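Local atomic coordinates of succinate dehydrogenase subunit A (Mycolicibacterium smegmatis, PDB entry 7D6V), a protein that probably oxidises succinate to fumarate as the FAD-binding subunit of succinate dehydrogenase, passing electrons on toward quinone through its iron-sulfur partner subunit. Residues A[56-61]-A[116-121]; A[188-193]-A[533-538]; A[244-249]-A[385-390]. One frame throughout, in Å; residues are numbered along the deposited sequence.

Contact 1 of 3, residues A[56-61]-A[116-121]; sequences AAMRNV and ISQRNF
Gln-118 reaches across from its short strand into the bend formed by Ala-56 to Val-61. Its chain is extended beyond CG (chi2 175°), which carries the amide well into the bend. OE1 accepts two weak hydrogen bonds there, from Asn-60 N at 3.1 Å and Val-61 N at 3.5 Å. NE2 lies 2.8 Å from Ala-56 O. The side chain of Asn-60 crosses that of Gln-118 at about a right angle, and the two amide planes are turned 45° apart. Asn-60 uses its own ND2 to bond Ile-116 O at 2.9 Å, in the carbonyl plane and on a lone pair. Met-58 bends at chi3 (-57°), so its CE packs beside the Gln-118 amide and also meets Ile-116 CG2 at 3.8 Å. The side chains of Val-61 and Gln-118 slide past each other in opposite directions, and Val-61 CG2 lies 3.8 Å from Gln-118 CB. The backbone of both segments is thus tied largely through side-chain amides. Gln-118 NE2 makes a weak hydrogen bond to Arg-128 O. Met-58 and Ile-116 continue onto helix 84-102, and both touch Ala-130 of strand 129-130, which lies between strands 54-55 and 118-119 in a small antiparallel sheet.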
# COMPACT_ATOMS: atom_id res chain seq x y z
N ALA A 56 2.09 22.80 -0.69
CA ALA A 56 1.04 23.72 -0.31
C ALA A 56 1.61 24.76 0.63
O ALA A 56 2.22 24.41 1.64
CB ALA A 56 -0.13 22.99 0.35
N ALA A 57 1.40 26.04 0.30
CA ALA A 57 1.94 27.14 1.09
C ALA A 57 1.10 27.35 2.35
O ALA A 57 0.43 28.36 2.54
CB ALA A 57 2.02 28.41 0.26
N MET A 58 1.14 26.34 3.22
CA MET A 58 0.44 26.40 4.50
C MET A 58 1.20 27.21 5.54
O MET A 58 0.59 27.65 6.52
CB MET A 58 0.18 24.99 5.02
CG MET A 58 -0.85 24.22 4.21
SD MET A 58 -1.27 22.62 4.90
CE MET A 58 0.34 21.85 4.97
N ARG A 59 2.51 27.40 5.36
CA ARG A 59 3.35 28.21 6.23
C ARG A 59 3.50 27.61 7.63
O ARG A 59 3.74 28.33 8.60
CB ARG A 59 2.85 29.66 6.33
CG ARG A 59 2.77 30.38 5.00
CD ARG A 59 1.76 31.51 5.05
NE ARG A 59 2.30 32.69 5.72
CZ ARG A 59 1.65 33.37 6.66
NH1 ARG A 59 0.44 32.99 7.04
NH2 ARG A 59 2.21 34.43 7.22
N ASN A 60 3.36 26.29 7.75
CA ASN A 60 3.43 25.66 9.06
C ASN A 60 4.86 25.64 9.59
O ASN A 60 5.08 25.84 10.79
CB ASN A 60 2.88 24.23 8.98
CG ASN A 60 1.40 24.20 8.70
OD1 ASN A 60 0.70 25.19 8.90
ND2 ASN A 60 0.92 23.06 8.24
N VAL A 61 5.84 25.40 8.72
CA VAL A 61 7.22 25.31 9.17
C VAL A 61 7.82 26.70 9.34
O VAL A 61 8.27 27.07 10.43
CB VAL A 61 8.05 24.46 8.19
CG1 VAL A 61 9.53 24.59 8.50
CG2 VAL A 61 7.62 23.01 8.28
N ILE A 116 0.38 20.40 10.40
CA ILE A 116 0.86 19.44 9.40
C ILE A 116 2.33 19.71 9.12
O ILE A 116 2.73 20.86 8.89
CB ILE A 116 0.01 19.53 8.12
CG1 ILE A 116 -1.43 19.12 8.40
CG2 ILE A 116 0.60 18.64 7.04
CD1 ILE A 116 -2.32 19.15 7.19
N SER A 117 3.14 18.66 9.14
CA SER A 117 4.57 18.78 8.89
C SER A 117 4.85 18.94 7.41
O SER A 117 4.19 18.32 6.56
CB SER A 117 5.30 17.56 9.44
OG SER A 117 6.70 17.74 9.42
N GLN A 118 5.83 19.78 7.09
CA GLN A 118 6.21 20.07 5.71
C GLN A 118 7.70 19.86 5.53
O GLN A 118 8.50 20.32 6.36
CB GLN A 118 5.83 21.51 5.34
CG GLN A 118 4.34 21.78 5.36
CD GLN A 118 4.00 23.23 5.09
OE1 GLN A 118 4.43 24.12 5.82
NE2 GLN A 118 3.22 23.48 4.05
N ARG A 119 8.08 19.17 4.46
CA ARG A 119 9.48 18.92 4.14
C ARG A 119 9.97 19.84 3.04
O ARG A 119 9.18 20.47 2.32
CB ARG A 119 9.69 17.46 3.71
CG ARG A 119 9.73 16.47 4.85
CD ARG A 119 10.07 15.08 4.34
NE ARG A 119 9.10 14.60 3.37
CZ ARG A 119 9.07 13.36 2.89
NH1 ARG A 119 9.97 12.48 3.30
NH2 ARG A 119 8.15 13.01 2.01
N ASN A 120 11.29 19.92 2.91
CA ASN A 120 11.92 20.65 1.83
C ASN A 120 12.16 19.74 0.64
O ASN A 120 12.36 18.53 0.79
CB ASN A 120 13.25 21.26 2.30
CG ASN A 120 13.42 22.69 1.84
OD1 ASN A 120 12.88 23.09 0.81
ND2 ASN A 120 14.15 23.47 2.62
N PHE A 121 12.12 20.32 -0.56
CA PHE A 121 12.31 19.58 -1.79
C PHE A 121 13.12 20.45 -2.75
O PHE A 121 13.43 21.61 -2.46
CB PHE A 121 10.97 19.15 -2.38
CG PHE A 121 11.07 17.98 -3.32
CD1 PHE A 121 11.14 16.69 -2.83
CD2 PHE A 121 11.08 18.17 -4.69
CE1 PHE A 121 11.23 15.61 -3.68
CE2 PHE A 121 11.17 17.09 -5.55
CZ PHE A 121 11.24 15.82 -5.04

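Contact 2 of 3, residues A[188-193]-A[533-538]; sequences FGYYRE and GWHLAI
Tyr-190 is the main point of contact, meeting Trp-534, His-535 and Ile-538 of the helix. All three approach from the same side of the phenol plane. Tyr-190 takes chi1 62°, which puts CG between the backbone N and the carbonyl carbon. The ring then projects from the strand toward the helix. Trp-534 CH2 lies over one face of it, offset toward the rim, and is 4.3 Å from Tyr-190 CG. The planes are inclined by 32° and the ring centroids are 4.9 Å apart, so the pair is oblique. Ile-538 meets the phenol tip to tip, with CD1 3.7 Å from Tyr-190 CE1. The same methyl also sits over a face of the indole. His-535 is nearly parallel to the phenol but slid along it. Its CD2 comes 3.4 Å from Tyr-190 OH, and the two rings barely overlap.

The packing is thinner on the Arg-192 side. There the guanidinium offers its edge to the imidazole, and the two planes are turned 66° apart. Arg-192 NE lies 3.5 Å from His-535 ND1. Arg-192 NH1 has a long, weak ion pair with Glu-171. On either side of Arg-192 in the sequence, Tyr-191 and Glu-193 are partly exposed and their CB atoms point away from the helix. Glu-193 packs on Met-98 of the neighbouring iron-sulfur subunit.

Trp-534 NE1 donates a hydrogen bond to Val-468 O, which anchors the indole above the phenol. Tyr-190, Trp-534 and His-535 form a buried aromatic cluster. It joins a strand of the FAD-binding region to a helix of the C-terminal region, within the flavoprotein fold of the succinate dehydrogenase and fumarate reductase family.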
# COMPACT_ATOMS: atom_id res chain seq x y z
N PHE A 188 -19.08 4.67 -23.47
CA PHE A 188 -19.28 3.27 -23.79
C PHE A 188 -18.05 2.47 -23.37
O PHE A 188 -16.92 2.89 -23.63
CB PHE A 188 -19.56 3.09 -25.29
CG PHE A 188 -19.72 1.66 -25.71
CD1 PHE A 188 -20.96 1.04 -25.66
CD2 PHE A 188 -18.64 0.94 -26.18
CE1 PHE A 188 -21.11 -0.26 -26.06
CE2 PHE A 188 -18.79 -0.37 -26.58
CZ PHE A 188 -20.02 -0.97 -26.52
N GLY A 189 -18.27 1.34 -22.73
CA GLY A 189 -17.16 0.52 -22.29
C GLY A 189 -17.60 -0.90 -22.02
O GLY A 189 -18.70 -1.31 -22.37
N TYR A 190 -16.70 -1.65 -21.38
CA TYR A 190 -16.97 -3.05 -21.07
C TYR A 190 -16.54 -3.35 -19.64
O TYR A 190 -15.67 -2.68 -19.08
CB TYR A 190 -16.23 -3.99 -22.04
CG TYR A 190 -14.73 -3.87 -21.99
CD1 TYR A 190 -14.06 -2.98 -22.81
CD2 TYR A 190 -13.98 -4.65 -21.12
CE1 TYR A 190 -12.68 -2.87 -22.76
CE2 TYR A 190 -12.61 -4.55 -21.07
CZ TYR A 190 -11.97 -3.65 -21.89
OH TYR A 190 -10.60 -3.54 -21.85
N TYR A 191 -17.17 -4.36 -19.07
CA TYR A 191 -16.74 -4.90 -17.78
C TYR A 191 -15.60 -5.87 -18.00
O TYR A 191 -15.68 -6.75 -18.86
CB TYR A 191 -17.90 -5.61 -17.09
CG TYR A 191 -18.99 -4.70 -16.57
CD1 TYR A 191 -20.23 -4.67 -17.17
CD2 TYR A 191 -18.77 -3.90 -15.47
CE1 TYR A 191 -21.23 -3.85 -16.70
CE2 TYR A 191 -19.76 -3.07 -14.99
CZ TYR A 191 -20.99 -3.05 -15.61
OH TYR A 191 -21.98 -2.23 -15.13
N ARG A 192 -14.52 -5.71 -17.23
CA ARG A 192 -13.40 -6.63 -17.36
C ARG A 192 -13.80 -8.04 -16.99
O ARG A 192 -13.42 -9.00 -17.67
CB ARG A 192 -12.22 -6.16 -16.50
CG ARG A 192 -11.55 -4.89 -16.98
CD ARG A 192 -10.24 -4.68 -16.25
NE ARG A 192 -9.18 -5.50 -16.81
CZ ARG A 192 -8.08 -5.85 -16.15
NH1 ARG A 192 -7.90 -5.46 -14.90
NH2 ARG A 192 -7.16 -6.60 -16.75
N GLU A 193 -14.58 -8.20 -15.92
CA GLU A 193 -14.89 -9.52 -15.40
C GLU A 193 -15.65 -10.37 -16.40
O GLU A 193 -15.34 -11.55 -16.60
CB GLU A 193 -15.68 -9.40 -14.10
CG GLU A 193 -16.40 -10.67 -13.69
CD GLU A 193 -17.39 -10.44 -12.57
OE1 GLU A 193 -17.62 -9.26 -12.22
OE2 GLU A 193 -17.94 -11.43 -12.05
N GLY A 533 -5.42 -10.35 -23.09
CA GLY A 533 -4.94 -10.14 -24.45
C GLY A 533 -5.88 -9.26 -25.24
O GLY A 533 -5.45 -8.38 -25.99
N TRP A 534 -7.19 -9.47 -25.08
CA TRP A 534 -8.18 -8.60 -25.69
C TRP A 534 -8.07 -7.18 -25.15
O TRP A 534 -8.16 -6.21 -25.91
CB TRP A 534 -9.57 -9.19 -25.43
CG TRP A 534 -10.72 -8.38 -25.92
CD1 TRP A 534 -10.82 -7.73 -27.11
CD2 TRP A 534 -11.96 -8.16 -25.24
NE1 TRP A 534 -12.04 -7.10 -27.21
CE2 TRP A 534 -12.76 -7.35 -26.07
CE3 TRP A 534 -12.47 -8.56 -24.00
CZ2 TRP A 534 -14.04 -6.94 -25.71
CZ3 TRP A 534 -13.74 -8.14 -23.64
CH2 TRP A 534 -14.51 -7.34 -24.49
N HIS A 535 -7.85 -7.04 -23.84
CA HIS A 535 -7.70 -5.71 -23.25
C HIS A 535 -6.47 -5.00 -23.80
O HIS A 535 -6.52 -3.79 -24.07
CB HIS A 535 -7.62 -5.84 -21.73
CG HIS A 535 -8.75 -6.60 -21.12
ND1 HIS A 535 -8.69 -7.15 -19.86
CD2 HIS A 535 -9.98 -6.91 -21.60
CE1 HIS A 535 -9.82 -7.76 -19.59
NE2 HIS A 535 -10.62 -7.63 -20.62
N LEU A 536 -5.36 -5.72 -23.95
CA LEU A 536 -4.16 -5.13 -24.54
C LEU A 536 -4.40 -4.73 -25.99
O LEU A 536 -3.94 -3.67 -26.42
CB LEU A 536 -3.00 -6.11 -24.43
CG LEU A 536 -1.63 -5.61 -24.88
CD1 LEU A 536 -1.27 -4.32 -24.17
CD2 LEU A 536 -0.58 -6.66 -24.64
N ALA A 537 -5.10 -5.57 -26.75
CA ALA A 537 -5.42 -5.22 -28.13
C ALA A 537 -6.26 -3.96 -28.20
O ALA A 537 -6.11 -3.16 -29.14
CB ALA A 537 -6.14 -6.39 -28.80
N ILE A 538 -7.16 -3.77 -27.24
CA ILE A 538 -7.96 -2.54 -27.22
C ILE A 538 -7.10 -1.34 -26.85
O ILE A 538 -7.20 -0.27 -27.47
CB ILE A 538 -9.16 -2.70 -26.27
CG1 ILE A 538 -10.12 -3.77 -26.81
CG2 ILE A 538 -9.89 -1.38 -26.11
CD1 ILE A 538 -11.12 -4.23 -25.78

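Contact 3 of 3, residues A[244-249]-A[385-390]; sequences EFIQFH and PTCHYV. With FAD (flavin-adenine dinucleotide), chain D.
A classic beta bulge interrupts this antiparallel strand pair beside the flavin. Two residues, His-388 and Tyr-389, lie opposite Gln-247. Gln-247 O accepts His-388 N at 2.9 Å and, weakly, Tyr-389 N at 3.5 Å. Gln-247 N returns a bond to Tyr-389 O. Past the bulge, His-249 and Thr-386 form a regular hydrogen-bonded pair, with 2.9 Å both from His-249 N to Thr-386 O and from Thr-386 N to His-249 O. On the face of Ile-246 and Phe-248 the contact is apolar. Ile-246 CG2 touches Cys-387 SG at 3.6 Å, and the sulfur sits obliquely to the Phe-248 ring. Phe-248 CE2 meets Cys-387 CB at 3.8 Å.

His-388 has CG anti to the backbone N (chi1 -173°), and its ring lies alongside the Gln-247 side chain, the two flat groups 13° apart. The imidazole turns its edge to FAD, with CE1 3.5 Å from C7 and NE2 over the benzenoid ring. Tyr-389 presents its ring edge to O3' of the ribityl chain, and Arg-423 makes a cation-pi contact with it. His-388 ND1 is hydrogen-bonded to Ser-220 OG. That bond would restrain the rotation of the imidazole and hold CE1 and NE2 against the flavin.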
# COMPACT_ATOMS: atom_id res chain seq x y z
N GLU A 244 5.19 16.75 -26.28
CA GLU A 244 6.62 16.48 -26.40
C GLU A 244 7.35 16.64 -25.07
O GLU A 244 8.56 16.41 -25.03
CB GLU A 244 7.25 17.42 -27.43
CG GLU A 244 7.26 18.88 -27.03
CD GLU A 244 5.99 19.61 -27.39
OE1 GLU A 244 4.89 19.04 -27.22
OE2 GLU A 244 6.08 20.77 -27.85
N PHE A 245 6.66 17.02 -24.01
CA PHE A 245 7.28 17.27 -22.72
C PHE A 245 6.99 16.09 -21.80
O PHE A 245 5.91 15.99 -21.22
CB PHE A 245 6.78 18.59 -22.14
CG PHE A 245 7.30 19.79 -22.86
CD1 PHE A 245 6.47 20.53 -23.68
CD2 PHE A 245 8.62 20.16 -22.74
CE1 PHE A 245 6.95 21.62 -24.36
CE2 PHE A 245 9.11 21.25 -23.42
CZ PHE A 245 8.27 21.98 -24.22
N ILE A 246 7.96 15.20 -21.68
CA ILE A 246 7.86 14.00 -20.86
C ILE A 246 9.03 14.00 -19.90
O ILE A 246 10.17 14.24 -20.30
CB ILE A 246 7.85 12.73 -21.73
CG1 ILE A 246 6.56 12.65 -22.54
CG2 ILE A 246 8.02 11.49 -20.86
CD1 ILE A 246 6.53 11.52 -23.52
N GLN A 247 8.75 13.74 -18.63
CA GLN A 247 9.81 13.65 -17.64
C GLN A 247 10.48 12.29 -17.74
O GLN A 247 9.82 11.25 -17.69
CB GLN A 247 9.25 13.87 -16.24
CG GLN A 247 10.33 14.14 -15.20
CD GLN A 247 9.83 14.97 -14.05
OE1 GLN A 247 9.64 16.18 -14.18
NE2 GLN A 247 9.60 14.33 -12.92
N PHE A 248 11.80 12.30 -17.91
CA PHE A 248 12.62 11.10 -17.87
C PHE A 248 13.61 11.23 -16.73
O PHE A 248 14.28 12.26 -16.60
CB PHE A 248 13.38 10.90 -19.17
CG PHE A 248 12.52 10.61 -20.36
CD1 PHE A 248 12.17 11.61 -21.24
CD2 PHE A 248 12.10 9.32 -20.63
CE1 PHE A 248 11.39 11.35 -22.34
CE2 PHE A 248 11.32 9.04 -21.73
CZ PHE A 248 10.97 10.06 -22.59
N HIS A 249 13.68 10.23 -15.91
CA HIS A 249 14.79 10.19 -14.96
C HIS A 249 15.95 9.43 -15.58
O HIS A 249 15.77 8.28 -16.02
CB HIS A 249 14.37 9.53 -13.66
CG HIS A 249 15.34 9.76 -12.54
ND1 HIS A 249 15.67 11.02 -12.09
CD2 HIS A 249 16.05 8.89 -11.79
CE1 HIS A 249 16.54 10.91 -11.11
NE2 HIS A 249 16.79 9.63 -10.91
N PRO A 385 17.81 5.31 -18.46
CA PRO A 385 16.71 6.28 -18.56
C PRO A 385 15.34 5.63 -18.42
O PRO A 385 15.08 4.57 -18.99
CB PRO A 385 16.90 6.88 -19.96
CG PRO A 385 18.32 6.64 -20.29
CD PRO A 385 18.67 5.33 -19.65
N THR A 386 14.46 6.29 -17.67
CA THR A 386 13.13 5.77 -17.38
C THR A 386 12.09 6.87 -17.53
O THR A 386 12.29 7.99 -17.05
CB THR A 386 13.08 5.15 -15.97
OG1 THR A 386 11.79 4.57 -15.74
CG2 THR A 386 13.39 6.17 -14.89
N CYS A 387 10.99 6.55 -18.21
CA CYS A 387 9.88 7.48 -18.36
C CYS A 387 9.07 7.55 -17.07
O CYS A 387 8.69 6.51 -16.52
CB CYS A 387 8.98 7.05 -19.52
SG CYS A 387 7.55 8.10 -19.83
N HIS A 388 8.81 8.76 -16.58
CA HIS A 388 8.13 8.94 -15.30
C HIS A 388 6.80 9.67 -15.42
O HIS A 388 5.79 9.17 -14.93
CB HIS A 388 9.06 9.70 -14.34
CG HIS A 388 8.53 9.79 -12.94
ND1 HIS A 388 8.19 8.69 -12.20
CD2 HIS A 388 8.29 10.87 -12.16
CE1 HIS A 388 7.76 9.07 -11.01
NE2 HIS A 388 7.81 10.39 -10.96
N TYR A 389 6.78 10.84 -16.05
CA TYR A 389 5.62 11.71 -16.03
C TYR A 389 5.49 12.39 -17.38
O TYR A 389 6.48 12.63 -18.07
CB TYR A 389 5.75 12.76 -14.92
CG TYR A 389 4.52 13.60 -14.67
CD1 TYR A 389 4.34 14.82 -15.31
CD2 TYR A 389 3.55 13.19 -13.76
CE1 TYR A 389 3.23 15.59 -15.07
CE2 TYR A 389 2.44 13.95 -13.52
CZ TYR A 389 2.28 15.15 -14.18
OH TYR A 389 1.16 15.92 -13.93
N VAL A 390 4.25 12.70 -17.76
CA VAL A 390 3.97 13.45 -18.98
C VAL A 390 3.34 14.78 -18.59
O VAL A 390 2.31 14.81 -17.90
CB VAL A 390 3.08 12.65 -19.95
CG1 VAL A 390 1.76 12.24 -19.31
CG2 VAL A 390 2.84 13.45 -21.22
PA FAD D . -4.26 8.06 -11.37
O1A FAD D . -4.83 8.08 -10.00
O2A FAD D . -2.86 7.63 -11.57
O5B FAD D . -5.17 7.07 -12.23
C5B FAD D . -6.19 7.51 -13.11
C4B FAD D . -7.40 6.61 -12.98
O4B FAD D . -8.09 6.51 -14.22
C3B FAD D . -7.08 5.18 -12.58
O3B FAD D . -8.03 4.80 -11.60
C2B FAD D . -7.34 4.38 -13.83
O2B FAD D . -7.76 3.05 -13.55
C1B FAD D . -8.45 5.16 -14.47
N9A FAD D . -8.52 4.90 -15.92
C8A FAD D . -7.54 5.07 -16.81
N7A FAD D . -7.95 4.74 -18.04
C5A FAD D . -9.22 4.33 -17.95
C6A FAD D . -10.25 3.83 -18.87
N6A FAD D . -10.02 3.70 -20.18
N1A FAD D . -11.45 3.52 -18.35
C2A FAD D . -11.72 3.65 -17.05
N3A FAD D . -10.83 4.09 -16.16
C4A FAD D . -9.59 4.44 -16.55
N1 FAD D . 3.92 13.07 -7.87
C2 FAD D . 4.28 13.82 -6.80
O2 FAD D . 3.86 14.97 -6.73
N3 FAD D . 5.08 13.37 -5.83
C4 FAD D . 5.58 12.15 -5.85
O4 FAD D . 6.32 11.76 -4.93
C4X FAD D . 5.24 11.26 -6.97
N5 FAD D . 5.71 10.00 -7.04
C5X FAD D . 5.38 9.21 -8.08
C6 FAD D . 5.88 7.92 -8.14
C7 FAD D . 5.54 7.11 -9.20
C7M FAD D . 6.07 5.71 -9.28
C8 FAD D . 4.66 7.61 -10.27
C8M FAD D . 4.30 6.72 -11.42
C9 FAD D . 4.16 8.90 -10.21
C9A FAD D . 4.49 9.72 -9.15
N10 FAD D . 3.99 11.02 -9.10
C10 FAD D . 4.35 11.81 -8.00
C1' FAD D . 3.10 11.53 -10.14
C2' FAD D . 1.67 11.54 -9.62
O2' FAD D . 1.45 10.41 -8.78
C3' FAD D . 0.65 11.47 -10.74
O3' FAD D . 0.75 12.66 -11.51
C4' FAD D . -0.76 11.37 -10.17
O4' FAD D . -0.88 10.19 -9.40
C5' FAD D . -1.82 11.34 -11.25
O5' FAD D . -3.06 11.04 -10.63
P FAD D . -4.43 10.95 -11.43
O1P FAD D . -5.53 11.01 -10.42
O2P FAD D . -4.43 11.93 -12.54
O3P FAD D . -4.42 9.48 -12.10

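Contact 1 closes first along the chain. Contact 2 then opens at 188-193 and closes at 533-538, and contact 3 is nested inside that loop. Contacts 1 and 2 lie on opposite sides of the chain's centre, with their own centres 42 Å apart. Contact 3 is nearer the middle, its centre 27 Å from each of the others. Its nearest atoms are about 8 Å from contact 1 and about 16 Å from contact 2. Contacts 1 and 3 lie in the FAD-binding region, while contact 2 ties that region to the C-terminal one. Helix 532-556 serves both contacts 2 and 3, since Ile-246 touches Val-550 on it. The helix thus packs on strands of both contacts, at different points along its length.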